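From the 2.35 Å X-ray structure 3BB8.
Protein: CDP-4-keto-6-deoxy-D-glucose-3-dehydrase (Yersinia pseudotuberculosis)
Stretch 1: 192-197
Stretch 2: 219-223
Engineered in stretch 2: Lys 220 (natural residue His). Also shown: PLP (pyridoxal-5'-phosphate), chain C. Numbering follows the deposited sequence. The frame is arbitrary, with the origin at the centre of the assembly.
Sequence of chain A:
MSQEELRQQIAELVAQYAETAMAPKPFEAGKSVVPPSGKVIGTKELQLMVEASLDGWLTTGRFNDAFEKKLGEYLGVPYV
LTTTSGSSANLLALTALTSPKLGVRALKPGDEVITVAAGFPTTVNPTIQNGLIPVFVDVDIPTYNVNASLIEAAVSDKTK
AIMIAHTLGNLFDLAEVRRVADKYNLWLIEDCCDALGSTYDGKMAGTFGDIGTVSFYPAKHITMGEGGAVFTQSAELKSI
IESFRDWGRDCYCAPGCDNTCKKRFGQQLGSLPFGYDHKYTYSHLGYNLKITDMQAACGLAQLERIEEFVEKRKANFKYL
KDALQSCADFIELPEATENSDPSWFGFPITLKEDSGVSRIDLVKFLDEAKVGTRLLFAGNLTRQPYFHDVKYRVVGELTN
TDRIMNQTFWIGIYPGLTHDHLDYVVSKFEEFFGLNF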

ATOM      1  N   CYS A 192     -16.472  -6.086  -1.559  1.00 30.74           N
ATOM      2  CA  CYS A 192     -17.455  -5.119  -2.038  1.00 27.32           C
ATOM      3  C   CYS A 192     -16.756  -3.977  -2.761  1.00 27.89           C
ATOM      4  O   CYS A 192     -17.287  -2.863  -2.830  1.00 26.01           O
ATOM      5  CB  CYS A 192     -18.241  -4.536  -0.855  1.00 25.92           C
ATOM      6  SG  CYS A 192     -19.125  -5.764   0.126  1.00 31.87           S
ATOM      7  N   CYS A 193     -15.569  -4.246  -3.298  1.00 26.77           N
ATOM      8  CA  CYS A 193     -14.825  -3.206  -3.997  1.00 27.55           C
ATOM      9  C   CYS A 193     -15.575  -2.586  -5.177  1.00 28.73           C
ATOM     10  O   CYS A 193     -15.272  -1.462  -5.589  1.00 27.68           O
ATOM     11  CB  CYS A 193     -13.468  -3.745  -4.450  1.00 27.00           C
ATOM     12  SG  CYS A 193     -12.297  -3.972  -3.065  1.00 29.42           S
ATOM     13  N   ASP A 194     -16.543  -3.309  -5.732  1.00 28.69           N
ATOM     14  CA  ASP A 194     -17.321  -2.766  -6.848  1.00 32.07           C
ATOM     15  C   ASP A 194     -18.792  -2.707  -6.467  1.00 31.85           C
ATOM     16  O   ASP A 194     -19.654  -2.553  -7.340  1.00 30.78           O
ATOM     17  CB  ASP A 194     -17.210  -3.651  -8.090  1.00 36.50           C
ATOM     18  CG  ASP A 194     -15.790  -3.821  -8.571  1.00 40.08           C
ATOM     19  OD1 ASP A 194     -15.029  -2.835  -8.590  1.00 40.91           O
ATOM     20  OD2 ASP A 194     -15.441  -4.950  -8.956  1.00 44.10           O
ATOM     21  N   ALA A 195     -19.080  -2.828  -5.172  1.00 30.07           N
ATOM     22  CA  ALA A 195     -20.462  -2.847  -4.711  1.00 30.08           C
ATOM     23  C   ALA A 195     -20.819  -1.913  -3.556  1.00 31.34           C
ATOM     24  O   ALA A 195     -21.627  -2.275  -2.698  1.00 30.60           O
ATOM     25  CB  ALA A 195     -20.845  -4.276  -4.346  1.00 26.67           C
ATOM     26  N   LEU A 196     -20.236  -0.723  -3.524  1.00 31.92           N
ATOM     27  CA  LEU A 196     -20.549   0.206  -2.452  1.00 35.21           C
ATOM     28  C   LEU A 196     -21.976   0.715  -2.645  1.00 38.78           C
ATOM     29  O   LEU A 196     -22.287   1.350  -3.662  1.00 39.88           O
ATOM     30  CB  LEU A 196     -19.577   1.384  -2.454  1.00 33.13           C
ATOM     31  CG  LEU A 196     -19.792   2.387  -1.317  1.00 33.39           C
ATOM     32  CD1 LEU A 196     -19.695   1.675   0.028  1.00 33.40           C
ATOM     33  CD2 LEU A 196     -18.765   3.494  -1.415  1.00 31.67           C
ATOM     34  N   GLY A 197     -22.841   0.433  -1.673  1.00 39.48           N
ATOM     35  CA  GLY A 197     -24.220   0.881  -1.766  1.00 41.39           C
ATOM     36  C   GLY A 197     -25.183  -0.235  -2.121  1.00 42.59           C
ATOM     37  O   GLY A 197     -26.395  -0.069  -2.029  1.00 43.23           O
ATOM     38  N   ALA A 219     -12.080   4.255 -10.936  1.00 31.28           N
ATOM     39  CA  ALA A 219     -13.162   3.568 -11.624  1.00 32.45           C
ATOM     40  C   ALA A 219     -14.295   3.160 -10.690  1.00 33.59           C
ATOM     41  O   ALA A 219     -15.399   2.846 -11.145  1.00 33.82           O
ATOM     42  CB  ALA A 219     -12.608   2.332 -12.346  1.00 31.05           C
ATOM     43  N   LYS A 220     -14.034   3.180  -9.386  1.00 33.18           N
ATOM     44  CA  LYS A 220     -15.038   2.752  -8.420  1.00 33.44           C
ATOM     45  C   LYS A 220     -16.077   3.820  -7.986  1.00 34.80           C
ATOM     46  O   LYS A 220     -16.015   4.975  -8.403  1.00 32.12           O
ATOM     47  CB  LYS A 220     -14.315   2.106  -7.219  1.00 35.86           C
ATOM     48  CG  LYS A 220     -14.003   0.564  -7.390  1.00 36.99           C
ATOM     49  CD  LYS A 220     -12.801   0.176  -8.308  1.00 38.72           C
ATOM     50  CE  LYS A 220     -12.854  -1.336  -8.710  1.00 39.62           C
ATOM     51  NZ  LYS A 220     -11.613  -2.128  -9.210  1.00 43.30           N
ATOM     52  N   HIS A 221     -17.049   3.424  -7.168  1.00 35.95           N
ATOM     53  CA  HIS A 221     -18.101   4.345  -6.727  1.00 37.56           C
ATOM     54  C   HIS A 221     -17.625   5.726  -6.276  1.00 37.50           C
ATOM     55  O   HIS A 221     -18.144   6.740  -6.746  1.00 36.56           O
ATOM     56  CB  HIS A 221     -18.937   3.670  -5.653  1.00 36.99           C
ATOM     57  CG  HIS A 221     -19.705   2.493  -6.164  1.00 38.61           C
ATOM     58  ND1 HIS A 221     -20.946   2.611  -6.749  1.00 37.89           N
ATOM     59  CD2 HIS A 221     -19.388   1.177  -6.219  1.00 38.60           C
ATOM     60  CE1 HIS A 221     -21.362   1.420  -7.140  1.00 38.19           C
ATOM     61  NE2 HIS A 221     -20.434   0.532  -6.830  1.00 38.03           N
ATOM     62  N   ILE A 222     -16.655   5.774  -5.365  1.00 36.94           N
ATOM     63  CA  ILE A 222     -16.091   7.052  -4.925  1.00 35.03           C
ATOM     64  C   ILE A 222     -14.588   6.859  -4.995  1.00 34.33           C
ATOM     65  O   ILE A 222     -14.116   5.726  -4.944  1.00 30.36           O
ATOM     66  CB  ILE A 222     -16.514   7.433  -3.477  1.00 36.61           C
ATOM     67  CG1 ILE A 222     -15.991   6.404  -2.469  1.00 35.89           C
ATOM     68  CG2 ILE A 222     -18.021   7.571  -3.410  1.00 34.97           C
ATOM     69  CD1 ILE A 222     -16.321   6.738  -1.020  1.00 36.33           C
ATOM     70  N   THR A 223     -13.829   7.944  -5.096  1.00 34.75           N
ATOM     71  CA  THR A 223     -12.386   7.792  -5.220  1.00 35.50           C
ATOM     72  C   THR A 223     -11.471   8.641  -4.323  1.00 35.01           C
ATOM     73  O   THR A 223     -11.864   9.687  -3.797  1.00 36.63           O
ATOM     74  CB  THR A 223     -11.976   8.053  -6.674  1.00 36.33           C
ATOM     75  OG1 THR A 223     -10.579   7.778  -6.851  1.00 38.54           O
ATOM     76  CG2 THR A 223     -12.246   9.508  -7.025  1.00 33.94           C
TER
HETATM   77  N1  PLP C 500     -11.748  -6.596  -6.268  1.00 36.22           N
HETATM   78  C2  PLP C 500     -12.584  -6.145  -7.276  1.00 38.72           C
HETATM   79  C2A PLP C 500     -13.783  -7.011  -7.639  1.00 34.87           C
HETATM   80  C3  PLP C 500     -12.306  -4.908  -7.930  1.00 37.58           C
HETATM   81  O3  PLP C 500     -13.092  -4.433  -8.920  1.00 42.26           O
HETATM   82  C4  PLP C 500     -11.144  -4.117  -7.532  1.00 38.87           C
HETATM   83  C4A PLP C 500     -10.903  -2.750  -8.262  1.00 40.82           C
HETATM   84  C5  PLP C 500     -10.312  -4.644  -6.491  1.00 36.77           C
HETATM   85  C6  PLP C 500     -10.659  -5.908  -5.874  1.00 36.10           C
HETATM   86  C5A PLP C 500      -9.076  -4.017  -5.922  1.00 33.12           C
HETATM   87  O4P PLP C 500      -9.112  -2.661  -5.869  1.00 28.67           O
HETATM   88  P   PLP C 500      -7.897  -1.681  -6.250  1.00 28.86           P
HETATM   89  O1P PLP C 500      -8.216  -0.358  -5.584  1.00 27.71           O
HETATM   90  O2P PLP C 500      -7.946  -1.559  -7.884  1.00 30.42           O
HETATM   91  O3P PLP C 500      -6.567  -2.284  -5.784  1.00 26.52           O

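The two stretches meet as irregular loops in which side chains of stretch 2 meet backbone and side-chain atoms of stretch 1, with a salt bridge beside the PLP-linked lysine at one end, a histidine against the opposing backbone in the middle, and a small apolar contact beyond it. The contact buries 309 Å² in all, and every residue that takes part is itself buried.

Lys 220, an engineered residue in place of the natural histidine, points its CA-to-CB bond toward stretch 1. Its chain passes close to the backbone of Cys 193: Lys 220 CG lies 3.0 Å from Cys 193 O, and Lys 220 NZ is covalently bonded to PLP C4A (1.3 Å). The CA-to-CB bond of Asp 194 points away from stretch 2, but the end of the side chain comes nearer, with chi1 at -59° (m), and Asp 194 OD1 forms a salt bridge with Lys 220 NZ at 3.5 Å. The same carboxylate meets the cofactor hydroxyl, O3 of PLP lying 2.4 Å from Asp 194 OD2; this part of the model is crowded, so the exact distances deserve caution. Cys 193 adds its sulfur to the cofactor pocket, Cys 193 SG standing 3.8 Å from PLP C6.

Cys 192 to Ala 195 form a type I turn, closed by the hydrogen bond from Ala 195 N to Cys 192 O (2.9 Å). The carbonyl of Asp 194, within this turn, accepts a weak hydrogen bond from His 221 NE2 (3.2 Å to Asp 194 O, 156°), lying near the plane of the ring, while Leu 196 O lies over one ring face. With 84 Å² covered, His 221 has the largest share of the contact.

Leu 196 also points toward stretch 2: Leu 196 CB packs 3.8 Å from His 221 CD2, and Leu 196 CD2 reaches Ile 222 CD1 at 4.1 Å. Both aliphatic chains suit buried positions, where their ends meet without needing a polar partner.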